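Local structure of beta sliding clamp (Borrelia burgdorferi, 6DJ8) at residues N20-E25 with L54-T59; Y87-A92 with D125-P130; I99-N104 with L110-E115; K229-G234 with Y254-S259. The protein probably encircles DNA as a ring-shaped head-to-tail homodimer and tethers DNA polymerases and other proteins to it, making replication processive. One frame throughout, in Å; residues are numbered along the deposited sequence.

Contact 1: residues N20-E25 with L54-T59; sequences NQIMNE and LIIKST
Ile-56 gives the largest buried surface here, and its CD1 is the point that reaches the helix. Strand 54-59 packs against helix 20-25, and the short axes run nearly parallel, 21° apart. Closest approach of the axes is 10.9 Å, so side chains fill the space between them. CD1 of Ile-56 sits 4.0 Å from CB of Glu-25 and 4.3 Å from CG1 of Ile-22. It therefore rests between two residues that lie almost one helical turn apart.

Ile-22 brings its longer branch to the strand. CG1 is anti to the backbone N (chi1 -165°) and the chain stays extended to CD1. This carries the methyl to the strand although the CB itself does not aim at it. Ile-22 CD1 meets CD2 of Leu-54 at 3.8 Å, and the two side chains cross at about a right angle.

Glu-25 touches the strand with its CB alone. Beyond CB its chain bends at chi2 (-62°) and leads the carboxylate away from Ile-56. The two oxygens are held by other residues: OE1 is hydrogen-bonded to Tyr-254 OH and OE2 to Asn-253 ND2. The acid thus lends only its aliphatic root to this contact.

No hydrogen bond links the two segments. Leu-54 and Ile-56 also pack on Ile-47 of strand 44-50, and Ile-22 packs on Val-90 of helix 83-92. This is the helix-on-sheet layer of the N-terminal clamp domain, as in other sliding clamps, where helices line the inside of the ring and sheets form its outer layer.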
# COMPACT_ATOMS: atom_id res chain seq x y z
N ASN A 20 -14.08 -20.02 -4.15
CA ASN A 20 -12.68 -19.68 -3.94
C ASN A 20 -11.83 -20.09 -5.13
O ASN A 20 -10.89 -19.38 -5.51
CB ASN A 20 -12.15 -20.32 -2.66
CG ASN A 20 -10.76 -19.79 -2.27
OD1 ASN A 20 -9.75 -20.46 -2.47
ND2 ASN A 20 -10.72 -18.56 -1.76
N GLN A 21 -12.17 -21.21 -5.77
CA GLN A 21 -11.37 -21.66 -6.91
C GLN A 21 -11.52 -20.70 -8.08
O GLN A 21 -10.52 -20.22 -8.63
CB GLN A 21 -11.78 -23.07 -7.34
CG GLN A 21 -10.92 -23.61 -8.48
CD GLN A 21 -11.28 -25.03 -8.83
OE1 GLN A 21 -12.41 -25.47 -8.56
NE2 GLN A 21 -10.33 -25.78 -9.40
N ILE A 22 -12.76 -20.37 -8.46
CA ILE A 22 -12.90 -19.50 -9.62
C ILE A 22 -12.37 -18.11 -9.30
O ILE A 22 -11.88 -17.40 -10.19
CB ILE A 22 -14.34 -19.48 -10.15
CG1 ILE A 22 -14.34 -18.86 -11.56
CG2 ILE A 22 -15.26 -18.75 -9.15
CD1 ILE A 22 -15.68 -18.75 -12.22
N MET A 23 -12.43 -17.69 -8.03
CA MET A 23 -11.83 -16.41 -7.66
C MET A 23 -10.32 -16.41 -7.95
O MET A 23 -9.79 -15.48 -8.57
CB MET A 23 -12.08 -16.10 -6.17
CG MET A 23 -11.55 -14.74 -5.75
SD MET A 23 -11.86 -14.39 -4.01
CE MET A 23 -13.56 -15.01 -3.85
N ASN A 24 -9.63 -17.47 -7.53
CA ASN A 24 -8.19 -17.53 -7.76
C ASN A 24 -7.87 -17.55 -9.25
O ASN A 24 -6.94 -16.86 -9.71
CB ASN A 24 -7.60 -18.77 -7.08
CG ASN A 24 -7.60 -18.65 -5.57
OD1 ASN A 24 -7.64 -17.55 -5.02
ND2 ASN A 24 -7.56 -19.79 -4.88
N GLU A 25 -8.62 -18.33 -10.04
CA GLU A 25 -8.31 -18.45 -11.46
C GLU A 25 -8.61 -17.16 -12.20
O GLU A 25 -7.89 -16.81 -13.14
CB GLU A 25 -9.08 -19.61 -12.08
CG GLU A 25 -8.80 -20.98 -11.46
CD GLU A 25 -7.34 -21.44 -11.58
OE1 GLU A 25 -6.49 -20.75 -12.19
OE2 GLU A 25 -7.05 -22.54 -11.06
N LEU A 54 -14.87 -25.74 -16.95
CA LEU A 54 -14.89 -24.33 -17.30
C LEU A 54 -13.53 -23.94 -17.87
O LEU A 54 -12.51 -24.14 -17.21
CB LEU A 54 -15.21 -23.49 -16.08
CG LEU A 54 -15.42 -22.00 -16.38
CD1 LEU A 54 -16.76 -21.78 -17.06
CD2 LEU A 54 -15.26 -21.16 -15.12
N ILE A 55 -13.52 -23.35 -19.06
CA ILE A 55 -12.28 -22.87 -19.67
C ILE A 55 -12.29 -21.35 -19.56
O ILE A 55 -13.22 -20.70 -20.03
CB ILE A 55 -12.15 -23.29 -21.14
CG1 ILE A 55 -12.31 -24.81 -21.31
CG2 ILE A 55 -10.82 -22.82 -21.65
CD1 ILE A 55 -11.46 -25.62 -20.40
N ILE A 56 -11.26 -20.80 -18.93
CA ILE A 56 -11.10 -19.36 -18.79
C ILE A 56 -9.95 -18.93 -19.69
O ILE A 56 -8.84 -19.50 -19.60
CB ILE A 56 -10.84 -18.96 -17.33
CG1 ILE A 56 -12.07 -19.29 -16.47
CG2 ILE A 56 -10.49 -17.48 -17.20
CD1 ILE A 56 -11.76 -19.32 -15.01
N LYS A 57 -10.20 -17.98 -20.58
CA LYS A 57 -9.17 -17.47 -21.48
C LYS A 57 -9.00 -15.97 -21.29
O LYS A 57 -9.98 -15.24 -21.05
CB LYS A 57 -9.50 -17.76 -22.95
CG LYS A 57 -9.45 -19.24 -23.33
CD LYS A 57 -9.80 -19.43 -24.82
CE LYS A 57 -10.15 -20.86 -25.15
NZ LYS A 57 -10.53 -21.05 -26.61
N SER A 58 -7.76 -15.52 -21.38
CA SER A 58 -7.46 -14.10 -21.38
C SER A 58 -6.30 -13.87 -22.33
O SER A 58 -5.55 -14.79 -22.66
CB SER A 58 -7.11 -13.57 -19.98
OG SER A 58 -5.94 -14.18 -19.50
N THR A 59 -6.18 -12.64 -22.82
CA THR A 59 -5.04 -12.32 -23.67
C THR A 59 -4.76 -10.83 -23.57
O THR A 59 -5.64 -10.04 -23.25
CB THR A 59 -5.29 -12.69 -25.14
OG1 THR A 59 -4.13 -12.36 -25.92
CG2 THR A 59 -6.52 -11.92 -25.68

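Contact 2: residues Y87-A92 with D125-P130; sequences YDAVKA and DHLKEP
Leu-127 and Glu-129 both reach from strand 126-130 to Ala-89 on helix 87-92, which runs antiparallel to it at 173°. Asp-125 precedes the strand, and its OD1 accepts a hydrogen bond from Phe-329 N of the second subunit. His-126, Leu-127 and Lys-128 pair antiparallel with a strand of the second subunit, so the sheet runs on across the dimer interface.

Leu-127 CD1 lies 3.3 Å from the carbonyl O of Ala-89 and 3.8 Å from Ala-89 CB. The same methyl also meets CB of Ala-92 at 4.2 Å. A straight chi2 of 175° sends CD1 out to the helix backbone. One methyl thus spans two alanines, whose small side chains let the leucine come close.

Glu-129 comes next on this face. Its chain bends at chi2 (-71°) and lies over Ala-89, with CG 3.8 Å and OE2 3.4 Å from Ala-89 CB. The carboxylate is gripped from the second subunit. OE1 forms a salt bridge with Arg-324 NE of that chain, and OE2 is hydrogen-bonded to Tyr-297 OH of that chain. Asp-88 OD2 stands 6.7 Å from Glu-129 OE2, so Arg-324 may also offset their like charges.

No hydrogen bond joins helix and strand. The touch within the subunit is van der Waals: methyl on methyl, and two oxygens, Ala-89 O and Glu-129 OE2, against carbon. The buried acid of Glu-129 spends its polar atoms on the dimer interface.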
# COMPACT_ATOMS: atom_id res chain seq x y z
N TYR A 87 -14.40 -10.51 -11.46
CA TYR A 87 -13.63 -10.73 -10.24
C TYR A 87 -14.33 -10.11 -9.04
O TYR A 87 -14.42 -10.72 -7.97
CB TYR A 87 -12.23 -10.15 -10.40
CG TYR A 87 -11.31 -10.42 -9.24
CD1 TYR A 87 -11.02 -11.73 -8.86
CD2 TYR A 87 -10.72 -9.38 -8.52
CE1 TYR A 87 -10.17 -12.00 -7.80
CE2 TYR A 87 -9.86 -9.65 -7.44
CZ TYR A 87 -9.59 -10.97 -7.10
OH TYR A 87 -8.75 -11.28 -6.06
N ASP A 88 -14.82 -8.88 -9.19
CA ASP A 88 -15.52 -8.23 -8.08
C ASP A 88 -16.74 -9.03 -7.66
O ASP A 88 -16.98 -9.24 -6.46
CB ASP A 88 -15.91 -6.81 -8.48
CG ASP A 88 -14.73 -5.87 -8.46
OD1 ASP A 88 -13.66 -6.26 -7.95
OD2 ASP A 88 -14.86 -4.73 -8.97
N ALA A 89 -17.50 -9.54 -8.64
CA ALA A 89 -18.69 -10.33 -8.34
C ALA A 89 -18.33 -11.53 -7.47
O ALA A 89 -18.98 -11.80 -6.45
CB ALA A 89 -19.36 -10.78 -9.64
N VAL A 90 -17.30 -12.27 -7.87
CA VAL A 90 -16.94 -13.47 -7.14
C VAL A 90 -16.36 -13.12 -5.76
O VAL A 90 -16.59 -13.85 -4.78
CB VAL A 90 -15.97 -14.29 -8.02
CG1 VAL A 90 -15.31 -15.38 -7.23
CG2 VAL A 90 -16.73 -14.84 -9.26
N LYS A 91 -15.61 -12.03 -5.66
CA LYS A 91 -15.19 -11.57 -4.33
C LYS A 91 -16.41 -11.18 -3.50
O LYS A 91 -16.47 -11.46 -2.29
CB LYS A 91 -14.25 -10.37 -4.45
CG LYS A 91 -12.77 -10.75 -4.54
CD LYS A 91 -11.82 -9.54 -4.52
CE LYS A 91 -11.60 -8.96 -3.10
NZ LYS A 91 -12.77 -8.33 -2.43
N ALA A 92 -17.38 -10.53 -4.13
CA ALA A 92 -18.58 -10.11 -3.40
C ALA A 92 -19.26 -11.31 -2.77
O ALA A 92 -19.79 -11.21 -1.66
CB ALA A 92 -19.53 -9.37 -4.35
N ASP A 125 -29.50 -13.10 -1.79
CA ASP A 125 -28.49 -12.23 -2.38
C ASP A 125 -28.31 -12.55 -3.86
O ASP A 125 -28.38 -13.71 -4.27
CB ASP A 125 -27.16 -12.37 -1.64
CG ASP A 125 -27.28 -12.09 -0.15
OD1 ASP A 125 -28.25 -11.43 0.26
OD2 ASP A 125 -26.40 -12.55 0.62
N HIS A 126 -28.09 -11.52 -4.66
CA HIS A 126 -28.12 -11.66 -6.10
C HIS A 126 -27.25 -10.59 -6.74
O HIS A 126 -27.28 -9.43 -6.32
CB HIS A 126 -29.56 -11.56 -6.62
CG HIS A 126 -29.72 -11.97 -8.05
ND1 HIS A 126 -30.02 -13.26 -8.44
CD2 HIS A 126 -29.65 -11.24 -9.20
CE1 HIS A 126 -30.12 -13.31 -9.76
NE2 HIS A 126 -29.90 -12.10 -10.24
N LEU A 127 -26.49 -10.99 -7.76
CA LEU A 127 -25.65 -10.08 -8.53
C LEU A 127 -26.03 -10.19 -10.00
O LEU A 127 -26.38 -11.27 -10.48
CB LEU A 127 -24.17 -10.42 -8.39
CG LEU A 127 -23.61 -10.76 -7.01
CD1 LEU A 127 -22.14 -11.20 -7.11
CD2 LEU A 127 -23.76 -9.57 -6.04
N LYS A 128 -25.97 -9.07 -10.71
CA LYS A 128 -26.21 -9.06 -12.15
C LYS A 128 -25.01 -8.40 -12.81
O LYS A 128 -24.73 -7.22 -12.55
CB LYS A 128 -27.50 -8.31 -12.52
CG LYS A 128 -28.76 -8.98 -12.03
CD LYS A 128 -30.01 -8.35 -12.65
CE LYS A 128 -31.28 -9.03 -12.16
NZ LYS A 128 -32.54 -8.30 -12.56
N GLU A 129 -24.31 -9.16 -13.65
CA GLU A 129 -23.10 -8.68 -14.32
C GLU A 129 -23.33 -8.62 -15.82
O GLU A 129 -23.52 -9.68 -16.46
CB GLU A 129 -21.91 -9.58 -14.00
CG GLU A 129 -21.43 -9.49 -12.55
CD GLU A 129 -20.73 -8.16 -12.23
OE1 GLU A 129 -20.48 -7.36 -13.16
OE2 GLU A 129 -20.42 -7.92 -11.03
N PRO A 130 -23.34 -7.44 -16.42
CA PRO A 130 -23.53 -7.36 -17.86
C PRO A 130 -22.37 -7.99 -18.60
O PRO A 130 -21.24 -8.03 -18.12
CB PRO A 130 -23.64 -5.85 -18.15
CG PRO A 130 -23.23 -5.16 -16.86
CD PRO A 130 -23.58 -6.14 -15.78

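Contact 3: residues I99-N104 with L110-E115; sequences IKIVFN and LEIMGE
Lys-100 and Met-113 form one hydrogen-bonded pair of this antiparallel ladder, and Val-102 and Glu-111 form the next. Lys-100 N donates to Met-113 O at 2.9 Å, nearly along the C=O axis. Met-113 N returns a bond to Lys-100 O at 3.1 Å. The second pair is tighter: Val-102 N to Glu-111 O and Glu-111 N to Val-102 O are both 2.7 Å.

The backbone groups of Ile-99, Ile-101 and Phe-103 bond to strand 14-18 or its approach, and those of Leu-110 and Ile-112 to strand 126-130. Gly-114 O is hydrogen-bonded to Lys-120 NZ.

On the side-chain level, Glu-111 OE1 is hydrogen-bonded to His-126 NE2. Lys-100 runs extended past Glu-115, with CD 3.3 Å from OE1. The lysine also makes a cation-pi interaction with Phe-14. Met-113 has CG between its backbone N and carbonyl carbon (chi1 59°) and bends again, which turns CE toward Val-102 CG2.

The opposite face is apolar. Ile-101 and Ile-112 lie side by side and point the same way, while Ile-101 CG2 packs on Leu-110 CG at 3.6 Å. Leu-110 CD1 reaches CD1 of Phe-103 at 3.7 Å. Ile-101 and Leu-110 pack on Phe-86 of helix 83-92, and Ile-112 on Ala-89. The pairing is that of a beta hairpin, strands 98-104 and 109-114, in the middle of the antiparallel sheet of the N-terminal clamp domain.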
# COMPACT_ATOMS: atom_id res chain seq x y z
N ILE A 99 -20.98 -21.16 -5.92
CA ILE A 99 -21.93 -20.22 -6.52
C ILE A 99 -22.51 -20.82 -7.80
O ILE A 99 -21.88 -21.65 -8.47
CB ILE A 99 -21.30 -18.85 -6.81
CG1 ILE A 99 -19.97 -19.01 -7.56
CG2 ILE A 99 -21.09 -18.07 -5.52
CD1 ILE A 99 -19.45 -17.69 -8.07
N LYS A 100 -23.72 -20.38 -8.13
CA LYS A 100 -24.38 -20.74 -9.37
C LYS A 100 -24.34 -19.51 -10.27
O LYS A 100 -24.80 -18.43 -9.87
CB LYS A 100 -25.83 -21.20 -9.11
CG LYS A 100 -26.60 -21.67 -10.35
CD LYS A 100 -27.96 -22.31 -9.97
CE LYS A 100 -28.71 -22.83 -11.19
NZ LYS A 100 -30.11 -23.29 -10.88
N ILE A 101 -23.78 -19.67 -11.46
CA ILE A 101 -23.65 -18.57 -12.40
C ILE A 101 -24.56 -18.88 -13.59
O ILE A 101 -24.38 -19.89 -14.26
CB ILE A 101 -22.19 -18.38 -12.83
CG1 ILE A 101 -21.35 -18.02 -11.59
CG2 ILE A 101 -22.09 -17.34 -13.92
CD1 ILE A 101 -19.84 -17.90 -11.83
N VAL A 102 -25.53 -18.00 -13.83
CA VAL A 102 -26.55 -18.20 -14.85
C VAL A 102 -26.28 -17.19 -15.96
O VAL A 102 -26.05 -16.01 -15.68
CB VAL A 102 -27.97 -18.01 -14.27
CG1 VAL A 102 -29.01 -18.18 -15.37
CG2 VAL A 102 -28.22 -18.97 -13.13
N PHE A 103 -26.29 -17.66 -17.20
CA PHE A 103 -26.10 -16.75 -18.32
C PHE A 103 -27.47 -16.42 -18.89
O PHE A 103 -28.19 -17.31 -19.34
CB PHE A 103 -25.19 -17.35 -19.40
CG PHE A 103 -25.00 -16.45 -20.59
CD1 PHE A 103 -24.86 -15.09 -20.44
CD2 PHE A 103 -24.91 -16.98 -21.87
CE1 PHE A 103 -24.68 -14.26 -21.52
CE2 PHE A 103 -24.72 -16.16 -22.97
CZ PHE A 103 -24.61 -14.80 -22.79
N ASN A 104 -27.78 -15.13 -18.92
CA ASN A 104 -29.05 -14.61 -19.43
C ASN A 104 -28.69 -13.97 -20.76
O ASN A 104 -28.38 -12.78 -20.83
CB ASN A 104 -29.63 -13.59 -18.44
CG ASN A 104 -31.01 -13.08 -18.85
OD1 ASN A 104 -31.57 -12.21 -18.17
ND2 ASN A 104 -31.56 -13.61 -19.93
N LEU A 110 -24.92 -11.94 -16.68
CA LEU A 110 -24.66 -13.08 -15.82
C LEU A 110 -25.42 -12.82 -14.53
O LEU A 110 -25.34 -11.73 -13.97
CB LEU A 110 -23.16 -13.20 -15.56
CG LEU A 110 -22.46 -14.46 -16.03
CD1 LEU A 110 -22.64 -14.62 -17.50
CD2 LEU A 110 -20.97 -14.31 -15.70
N GLU A 111 -26.23 -13.78 -14.10
CA GLU A 111 -26.96 -13.68 -12.85
C GLU A 111 -26.30 -14.67 -11.91
O GLU A 111 -26.17 -15.85 -12.24
CB GLU A 111 -28.44 -14.00 -13.04
CG GLU A 111 -29.02 -13.42 -14.32
CD GLU A 111 -30.04 -12.33 -14.07
OE1 GLU A 111 -30.28 -12.00 -12.88
OE2 GLU A 111 -30.60 -11.80 -15.05
N ILE A 112 -25.87 -14.19 -10.75
CA ILE A 112 -25.07 -14.98 -9.83
C ILE A 112 -25.81 -15.05 -8.51
O ILE A 112 -26.31 -14.03 -8.00
CB ILE A 112 -23.66 -14.39 -9.66
CG1 ILE A 112 -23.05 -14.12 -11.04
CG2 ILE A 112 -22.80 -15.30 -8.82
CD1 ILE A 112 -21.57 -13.70 -11.02
N MET A 113 -25.87 -16.25 -7.95
CA MET A 113 -26.52 -16.48 -6.68
C MET A 113 -25.68 -17.52 -5.96
O MET A 113 -24.91 -18.26 -6.59
CB MET A 113 -27.97 -16.95 -6.86
CG MET A 113 -28.09 -18.24 -7.67
SD MET A 113 -29.42 -18.21 -8.91
CE MET A 113 -28.87 -16.83 -9.92
N GLY A 114 -25.80 -17.56 -4.64
CA GLY A 114 -25.13 -18.61 -3.90
C GLY A 114 -25.79 -19.94 -4.23
O GLY A 114 -27.02 -20.03 -4.33
N GLU A 115 -24.97 -20.96 -4.47
CA GLU A 115 -25.49 -22.31 -4.68
C GLU A 115 -25.57 -22.93 -3.30
O GLU A 115 -24.65 -23.59 -2.84
CB GLU A 115 -24.65 -23.13 -5.65
CG GLU A 115 -25.20 -24.54 -5.88
CD GLU A 115 -26.68 -24.58 -6.31
OE1 GLU A 115 -27.14 -23.66 -7.02
OE2 GLU A 115 -27.37 -25.54 -5.92

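Contact 4: residues K229-G234 with Y254-S259; sequences KHLMSG and YKIACS
Leu-231 and Ile-256 meet methyl to methyl, where Leu-231 of the 223-231 helix comes over strand 254-259. The leucine can be followed outward from its backbone. Its CB points to the strand but touches nothing on it. From the same residue, the backbone O lies 4.2 Å from CE2 of Tyr-254, oblique to the ring. CG follows anti to the carbonyl carbon (chi1 -59°), and it too stays clear of the strand. The chain then divides. CD2 has no near partner on the strand. CD1 does the touching, 3.4 Å from CD1 of Ile-256. The two side chains reach toward each other tip to tip. The distance is short for two methyls, so the exact spacing is doubtful.

Helix and strand belong to the central domain of the clamp. The strand sits in a long antiparallel sheet that continues into the N-terminal domain: strand 64-70 is its neighbour on one flank and strand 246-251 on the other. The helix covers the sheet from one side, and Phe-251 packs on both Leu-231 and Ile-256.

Ile-256 has an unusual first torsion, its chi1 of -33° lying well off the staggered value. CG1 extends straight to CD1, and the isoleucine also packs on Ile-224, Phe-227 and Leu-228 of the same helix. Tyr-254 lays its ring beside the backbone of Leu-231. Its OH is hydrogen-bonded to Lys-28 NZ on helix 19-29, a helix of the preceding domain.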
# COMPACT_ATOMS: atom_id res chain seq x y z
N LYS A 229 5.69 -16.66 -13.04
CA LYS A 229 6.17 -16.88 -11.68
C LYS A 229 5.05 -16.73 -10.67
O LYS A 229 5.11 -17.34 -9.60
CB LYS A 229 7.37 -15.98 -11.36
CG LYS A 229 7.18 -14.48 -11.50
CD LYS A 229 8.49 -13.79 -11.16
CE LYS A 229 8.64 -12.42 -11.81
NZ LYS A 229 10.06 -11.95 -11.75
N HIS A 230 4.00 -15.98 -11.01
CA HIS A 230 2.79 -15.93 -10.19
C HIS A 230 1.92 -17.18 -10.36
O HIS A 230 1.12 -17.50 -9.47
CB HIS A 230 1.99 -14.67 -10.55
CG HIS A 230 0.68 -14.54 -9.82
ND1 HIS A 230 0.56 -14.72 -8.46
CD2 HIS A 230 -0.56 -14.25 -10.27
CE1 HIS A 230 -0.70 -14.54 -8.10
NE2 HIS A 230 -1.40 -14.26 -9.18
N LEU A 231 2.04 -17.90 -11.49
CA LEU A 231 1.15 -19.04 -11.75
C LEU A 231 1.70 -20.36 -11.23
O LEU A 231 0.92 -21.23 -10.81
CB LEU A 231 0.91 -19.20 -13.25
CG LEU A 231 0.27 -18.03 -13.99
CD1 LEU A 231 0.18 -18.34 -15.44
CD2 LEU A 231 -1.12 -17.80 -13.45
N MET A 232 3.01 -20.54 -11.23
CA MET A 232 3.57 -21.86 -10.97
C MET A 232 3.65 -22.15 -9.48
O MET A 232 4.25 -21.39 -8.72
CB MET A 232 4.94 -21.97 -11.62
CG MET A 232 4.84 -22.35 -13.08
SD MET A 232 6.47 -22.46 -13.81
CE MET A 232 7.34 -23.09 -12.45
N SER A 233 3.05 -23.28 -9.09
CA SER A 233 3.01 -23.68 -7.70
C SER A 233 4.39 -24.03 -7.16
O SER A 233 4.65 -23.84 -5.97
CB SER A 233 2.07 -24.87 -7.55
OG SER A 233 2.58 -26.02 -8.21
N GLY A 234 5.29 -24.53 -8.01
CA GLY A 234 6.57 -25.01 -7.55
C GLY A 234 6.62 -26.51 -7.34
O GLY A 234 7.70 -27.05 -7.10
N TYR A 254 -3.00 -25.20 -16.74
CA TYR A 254 -2.72 -23.99 -17.50
C TYR A 254 -2.06 -24.30 -18.84
O TYR A 254 -1.32 -25.28 -18.99
CB TYR A 254 -1.82 -23.02 -16.71
CG TYR A 254 -2.39 -22.64 -15.37
CD1 TYR A 254 -3.47 -21.76 -15.27
CD2 TYR A 254 -1.86 -23.16 -14.19
CE1 TYR A 254 -4.00 -21.41 -14.04
CE2 TYR A 254 -2.38 -22.82 -12.96
CZ TYR A 254 -3.45 -21.94 -12.89
OH TYR A 254 -3.97 -21.63 -11.66
N LYS A 255 -2.37 -23.46 -19.83
CA LYS A 255 -1.67 -23.42 -21.10
C LYS A 255 -1.48 -21.95 -21.43
O LYS A 255 -2.41 -21.15 -21.25
CB LYS A 255 -2.44 -24.14 -22.22
CG LYS A 255 -2.79 -25.58 -21.90
CD LYS A 255 -3.61 -26.20 -23.05
CE LYS A 255 -3.82 -27.69 -22.84
NZ LYS A 255 -4.72 -28.27 -23.87
N ILE A 256 -0.28 -21.58 -21.83
CA ILE A 256 0.07 -20.19 -22.10
C ILE A 256 0.96 -20.16 -23.32
O ILE A 256 1.81 -21.04 -23.50
CB ILE A 256 0.79 -19.54 -20.90
CG1 ILE A 256 0.27 -20.10 -19.58
CG2 ILE A 256 0.61 -18.01 -20.91
CD1 ILE A 256 1.03 -19.64 -18.41
N ALA A 257 0.80 -19.13 -24.15
CA ALA A 257 1.63 -18.98 -25.33
C ALA A 257 1.86 -17.50 -25.60
O ALA A 257 1.07 -16.65 -25.17
CB ALA A 257 1.00 -19.65 -26.56
N CYS A 258 2.95 -17.20 -26.30
CA CYS A 258 3.19 -15.83 -26.76
C CYS A 258 4.08 -15.90 -28.00
O CYS A 258 4.57 -16.96 -28.37
CB CYS A 258 3.84 -14.98 -25.67
SG CYS A 258 5.59 -15.40 -25.30
N SER A 259 4.26 -14.75 -28.64
CA SER A 259 5.10 -14.67 -29.83
C SER A 259 6.55 -14.43 -29.44
O SER A 259 6.85 -13.77 -28.43
CB SER A 259 4.66 -13.55 -30.77
OG SER A 259 3.42 -13.87 -31.36

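From the N terminus, contact 1 comes first: the chain returns from helix 19-29 at strand 53-59 and closes a loop of 28 residues. Contact 2 then opens at helix 83-92 and closes at strand 126-130. Contact 3, the hairpin of strands 98-104 and 109-114, falls wholly within that span. Contact 4 follows in series, in the central domain. No loops cross. Contacts 2 and 3 share a sheet, since strands 109-114 and 126-130 are neighbours. Met-23 of contact 1 packs on helix 83-92, and Ile-22 touches Ile-101. Contacts 1 and 4 reach one sheet that spans two domains, while contact 2 faces the second subunit.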